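Local coordinates for putative branched chain amino acid ABC transporter, periplasmic amino acid-binding protein (Brucella ovis, PDB 4XFK) that probably serves as the periplasmic substrate-binding component of an ABC-type amino-acid transport system, likely for branched-chain and related amino acids, at residues I81-T95 and V110-L122. The protein carries 1 engineered substitution. Residues are numbered along the deposited sequence; the frame is centred on the assembly and turned at random.
Sequences IIVQGSSSAVAGQIT and VLYLNLGAEALEL. With NA (sodium ion), chain D; ACT (acetate ion), chain B.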
loop_
_atom_site.group_PDB
_atom_site.type_symbol
_atom_site.label_atom_id
_atom_site.label_comp_id
_atom_site.label_asym_id
_atom_site.label_seq_id
_atom_site.Cartn_x
_atom_site.Cartn_y
_atom_site.Cartn_z
ATOM N N ILE A 81 18.076 7.466 -3.203
ATOM C CA ILE A 81 16.757 6.844 -3.221
ATOM C C ILE A 81 15.982 7.275 -1.981
ATOM O O ILE A 81 16.527 7.290 -0.867
ATOM C CB ILE A 81 16.856 5.303 -3.235
ATOM C CG1 ILE A 81 17.764 4.843 -4.377
ATOM C CG2 ILE A 81 15.464 4.666 -3.321
ATOM C CD1 ILE A 81 17.768 3.369 -4.589
ATOM N N ILE A 82 14.724 7.653 -2.197
ATOM C CA ILE A 82 13.783 8.000 -1.138
ATOM C C ILE A 82 12.692 6.937 -1.108
ATOM O O ILE A 82 12.128 6.609 -2.155
ATOM C CB ILE A 82 13.095 9.353 -1.437
ATOM C CG1 ILE A 82 14.128 10.468 -1.650
ATOM C CG2 ILE A 82 12.074 9.708 -0.347
ATOM C CD1 ILE A 82 14.973 10.771 -0.435
ATOM N N VAL A 83 12.383 6.427 0.074
ATOM C CA VAL A 83 11.311 5.455 0.253
ATOM C C VAL A 83 10.276 5.992 1.245
ATOM O O VAL A 83 10.639 6.539 2.298
ATOM C CB VAL A 83 11.876 4.138 0.786
ATOM C CG1 VAL A 83 10.772 3.222 1.222
ATOM C CG2 VAL A 83 12.777 3.480 -0.271
ATOM N N GLN A 84 8.997 5.828 0.909
ATOM C CA GLN A 84 7.900 6.297 1.748
ATOM C C GLN A 84 6.631 5.590 1.290
ATOM O O GLN A 84 6.553 5.141 0.140
ATOM C CB GLN A 84 7.753 7.821 1.630
ATOM C CG GLN A 84 6.620 8.438 2.461
ATOM C CD GLN A 84 5.296 8.497 1.710
ATOM O OE1 GLN A 84 5.233 8.199 0.517
ATOM N NE2 GLN A 84 4.232 8.881 2.412
ATOM N N GLY A 85 5.636 5.471 2.171
ATOM C CA GLY A 85 4.363 4.905 1.758
ATOM C C GLY A 85 3.130 5.152 2.613
ATOM O O GLY A 85 2.037 4.745 2.215
ATOM N N SER A 86 3.255 5.804 3.770
ATOM C CA SER A 86 2.104 5.831 4.681
ATOM C C SER A 86 1.025 6.867 4.380
ATOM O O SER A 86 -0.066 6.766 4.924
ATOM C CB SER A 86 2.551 5.973 6.142
ATOM O OG SER A 86 3.186 7.223 6.351
ATOM N N SER A 87 1.306 7.857 3.542
ATOM C CA SER A 87 0.312 8.894 3.235
ATOM C C SER A 87 0.444 9.393 1.814
ATOM O O SER A 87 1.524 9.806 1.408
ATOM C CB SER A 87 0.465 10.091 4.175
ATOM O OG SER A 87 -0.239 11.214 3.664
ATOM N N SER A 88 -0.655 9.398 1.070
ATOM C CA SER A 88 -0.645 9.980 -0.266
ATOM C C SER A 88 -0.510 11.495 -0.255
ATOM O O SER A 88 -0.087 12.084 -1.240
ATOM C CB SER A 88 -1.890 9.572 -1.057
ATOM O OG SER A 88 -1.811 8.208 -1.431
ATOM N N ALA A 89 -0.893 12.130 0.845
ATOM C CA ALA A 89 -0.704 13.575 0.952
ATOM C C ALA A 89 0.792 13.878 0.990
ATOM O O ALA A 89 1.294 14.756 0.284
ATOM C CB ALA A 89 -1.404 14.112 2.189
ATOM N N VAL A 90 1.512 13.125 1.808
ATOM C CA VAL A 90 2.964 13.230 1.851
ATOM C C VAL A 90 3.588 12.825 0.514
ATOM O O VAL A 90 4.490 13.505 0.007
ATOM C CB VAL A 90 3.547 12.397 3.003
ATOM C CG1 VAL A 90 5.056 12.250 2.862
ATOM C CG2 VAL A 90 3.191 13.036 4.355
ATOM N N ALA A 91 3.113 11.724 -0.063
ATOM C CA ALA A 91 3.665 11.235 -1.327
ATOM C C ALA A 91 3.531 12.248 -2.460
ATOM O O ALA A 91 4.423 12.366 -3.297
ATOM C CB ALA A 91 3.006 9.935 -1.728
ATOM N N GLY A 92 2.407 12.959 -2.497
ATOM C CA GLY A 92 2.190 13.992 -3.502
ATOM C C GLY A 92 3.276 15.054 -3.441
ATOM O O GLY A 92 3.758 15.541 -4.468
ATOM N N GLN A 93 3.678 15.410 -2.224
ATOM C CA GLN A 93 4.751 16.373 -2.028
ATOM C C GLN A 93 6.106 15.775 -2.407
ATOM O O GLN A 93 6.892 16.404 -3.129
ATOM C CB GLN A 93 4.776 16.835 -0.571
ATOM C CG GLN A 93 5.724 17.981 -0.321
ATOM C CD GLN A 93 5.289 19.243 -1.038
ATOM O OE1 GLN A 93 4.102 19.584 -1.060
ATOM N NE2 GLN A 93 6.244 19.945 -1.631
ATOM N N ILE A 94 6.398 14.575 -1.905
ATOM C CA ILE A 94 7.685 13.939 -2.183
ATOM C C ILE A 94 7.895 13.767 -3.680
ATOM O O ILE A 94 8.952 14.112 -4.215
ATOM C CB ILE A 94 7.824 12.566 -1.474
ATOM C CG1 ILE A 94 7.909 12.755 0.041
ATOM C CG2 ILE A 94 9.066 11.814 -1.976
ATOM C CD1 ILE A 94 8.012 11.451 0.805
ATOM N N THR A 95 6.881 13.252 -4.366
ATOM C CA THR A 95 7.055 12.968 -5.776
ATOM C C THR A 95 7.342 14.235 -6.589
ATOM O O THR A 95 8.181 14.216 -7.495
ATOM C CB THR A 95 5.886 12.146 -6.360
ATOM O OG1 THR A 95 6.384 11.377 -7.456
ATOM C CG2 THR A 95 4.721 13.022 -6.840
ATOM N N VAL A 110 17.428 11.497 -8.371
ATOM C CA VAL A 110 17.038 10.741 -7.189
ATOM C C VAL A 110 15.788 9.924 -7.511
ATOM O O VAL A 110 14.887 10.402 -8.213
ATOM C CB VAL A 110 16.782 11.713 -6.007
ATOM C CG1 VAL A 110 16.126 11.015 -4.819
ATOM C CG2 VAL A 110 18.087 12.396 -5.590
ATOM N N LEU A 111 15.753 8.684 -7.031
ATOM C CA LEU A 111 14.595 7.813 -7.210
ATOM C C LEU A 111 13.649 7.881 -6.026
ATOM O O LEU A 111 14.086 7.932 -4.881
ATOM C CB LEU A 111 15.040 6.360 -7.363
ATOM C CG LEU A 111 15.549 5.899 -8.718
ATOM C CD1 LEU A 111 16.367 4.633 -8.567
ATOM C CD2 LEU A 111 14.361 5.679 -9.646
ATOM N N TYR A 112 12.350 7.859 -6.306
ATOM C CA TYR A 112 11.350 7.732 -5.255
ATOM C C TYR A 112 10.681 6.359 -5.409
ATOM O O TYR A 112 9.953 6.108 -6.377
ATOM C CB TYR A 112 10.339 8.883 -5.332
ATOM C CG TYR A 112 9.123 8.764 -4.433
ATOM C CD1 TYR A 112 9.178 8.092 -3.207
ATOM C CD2 TYR A 112 7.914 9.340 -4.815
ATOM C CE1 TYR A 112 8.045 7.987 -2.406
ATOM C CE2 TYR A 112 6.798 9.237 -4.028
ATOM C CZ TYR A 112 6.862 8.565 -2.832
ATOM O OH TYR A 112 5.722 8.475 -2.077
ATOM N N LEU A 113 10.978 5.460 -4.475
ATOM C CA LEU A 113 10.295 4.173 -4.408
ATOM C C LEU A 113 9.107 4.309 -3.477
ATOM O O LEU A 113 9.245 4.399 -2.255
ATOM C CB LEU A 113 11.235 3.080 -3.911
ATOM C CG LEU A 113 12.569 2.953 -4.650
ATOM C CD1 LEU A 113 13.338 1.778 -4.073
ATOM C CD2 LEU A 113 12.381 2.794 -6.149
ATOM N N ASN A 114 7.934 4.357 -4.085
ATOM C CA ASN A 114 6.688 4.509 -3.366
ATOM C C ASN A 114 6.185 3.124 -2.990
ATOM O O ASN A 114 5.750 2.351 -3.834
ATOM C CB ASN A 114 5.719 5.266 -4.274
ATOM C CG ASN A 114 4.297 5.249 -3.770
ATOM O OD1 ASN A 114 4.010 4.747 -2.683
ATOM N ND2 ASN A 114 3.385 5.792 -4.577
ATOM N N LEU A 115 6.284 2.798 -1.707
ATOM C CA LEU A 115 5.947 1.457 -1.263
ATOM C C LEU A 115 4.525 1.320 -0.746
ATOM O O LEU A 115 4.163 0.252 -0.239
ATOM C CB LEU A 115 6.928 0.980 -0.181
ATOM C CG LEU A 115 8.399 0.832 -0.599
ATOM C CD1 LEU A 115 9.211 0.253 0.544
ATOM C CD2 LEU A 115 8.551 -0.041 -1.835
ATOM N N GLY A 116 3.706 2.365 -0.867
ATOM C CA GLY A 116 2.346 2.231 -0.384
ATOM C C GLY A 116 1.427 3.430 -0.376
ATOM O O GLY A 116 0.372 3.367 0.259
ATOM N N ALA A 117 1.804 4.531 -1.022
ATOM C CA ALA A 117 0.873 5.655 -1.158
ATOM C C ALA A 117 0.000 5.361 -2.368
ATOM O O ALA A 117 0.514 5.241 -3.485
ATOM C CB ALA A 117 1.633 6.935 -1.334
ATOM N N GLU A 118 -1.307 5.231 -2.135
ATOM C CA GLU A 118 -2.188 4.552 -3.088
ATOM C C GLU A 118 -3.106 5.457 -3.928
ATOM O O GLU A 118 -3.909 4.966 -4.726
ATOM C CB GLU A 118 -2.970 3.428 -2.377
ATOM C CG GLU A 118 -2.025 2.469 -1.630
ATOM C CD GLU A 118 -2.640 1.134 -1.254
ATOM O OE1 GLU A 118 -3.651 0.715 -1.869
ATOM O OE2 GLU A 118 -2.084 0.494 -0.336
ATOM N N ALA A 119 -2.973 6.773 -3.775
ATOM C CA ALA A 119 -3.782 7.702 -4.576
ATOM C C ALA A 119 -3.484 7.581 -6.072
ATOM O O ALA A 119 -2.341 7.395 -6.484
ATOM C CB ALA A 119 -3.565 9.123 -4.111
ATOM N N LEU A 120 -4.522 7.709 -6.889
ATOM C CA LEU A 120 -4.383 7.519 -8.328
ATOM C C LEU A 120 -3.339 8.409 -8.997
ATOM O O LEU A 120 -2.620 7.954 -9.880
ATOM C CB LEU A 120 -5.736 7.738 -9.013
ATOM C CG LEU A 120 -6.798 6.714 -8.637
ATOM C CD1 LEU A 120 -8.135 7.105 -9.230
ATOM C CD2 LEU A 120 -6.387 5.335 -9.101
ATOM N N GLU A 121 -3.262 9.673 -8.589
ATOM C CA GLU A 121 -2.438 10.650 -9.293
ATOM C C GLU A 121 -0.964 10.261 -9.394
ATOM O O GLU A 121 -0.271 10.682 -10.327
ATOM C CB GLU A 121 -2.563 12.038 -8.649
ATOM C CG GLU A 121 -2.006 12.128 -7.229
ATOM C CD GLU A 121 -2.038 13.540 -6.671
ATOM O OE1 GLU A 121 -2.501 14.453 -7.384
ATOM O OE2 GLU A 121 -1.583 13.743 -5.522
ATOM N N LEU A 122 -0.477 9.461 -8.446
ATOM C CA LEU A 122 0.945 9.132 -8.412
ATOM C C LEU A 122 1.406 8.348 -9.649
ATOM O O LEU A 122 2.574 8.414 -10.028
ATOM C CB LEU A 122 1.304 8.434 -7.098
ATOM C CG LEU A 122 0.971 9.317 -5.886
ATOM C CD1 LEU A 122 0.997 8.513 -4.615
ATOM C CD2 LEU A 122 1.931 10.503 -5.791
HETATM NA NA NA D . 0.327 3.232 2.531
HETATM C C ACT B . -2.808 6.603 1.432
HETATM O O ACT B . -2.859 7.799 1.803
HETATM O OXT ACT B . -2.148 6.366 0.394
HETATM C CH3 ACT B . -3.501 5.525 2.204
HETATM O O HOH W 1 -0.582 4.051 4.385
HETATM O O HOH W 2 -1.908 12.195 -3.475
HETATM O O HOH W 3 4.436 10.348 -8.998
HETATM O O HOH W 4 -1.411 1.804 2.257
#
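Strands 81-84 and 111-114 pair in parallel, and helix 88-104 links them as a beta-alpha-beta crossover in the five-stranded sheet of one lobe of this periplasmic binding protein. The backbones alternate partners: Ile82 N gives to Leu111 O, Leu113 N to Ile82 O and Leu115 N to Gln84 O, while the bond from Gln84 N to Leu113 O is weak.

The Tyr112 ring is packed between the sheet and helix 88-104. Its CG lies anti to the backbone N (chi1 171°), which runs the ring along the strand, facing the helix. Ile94 CG2 stands 3.7 Å from the ring centroid, almost on the normal, in a CH-pi contact. Asn114 CB covers the opposite face near the rim. The phenol OH donates to Gln84 OE1 at 2.7 Å. Gln84 NE2 donates in its amide plane to Ser87 O, so both ends of the buried amide are held.

Beyond the strands, Ala91 CB presses on Ala117 CB at 3.3 Å, a close methyl-to-methyl contact. Ser88 OG accepts from Ala119 N (3.0 Å) and donates to an acetate, probably from the crystallisation liquor, which also binds Ser88 N and Glu118 N. Asn114 OD1 accepts from Gly116 N, an Asx turn, and from Ala117 N, which widens it to an Asx motif. Gly85 O and Gly116 O both bind a sodium ion at 2.3 Å. Two waters and Tyr31 complete its shell.

Ile81 and Leu113 both touch Phe306 of helix 296-312. On the face of Ile82 and Tyr112, helix 63-76 touches Ile82 and also Ile94 of the crossover helix. Within the sheet, strand 13-18 adjoins 81-84 and strand 131-133 adjoins 111-114.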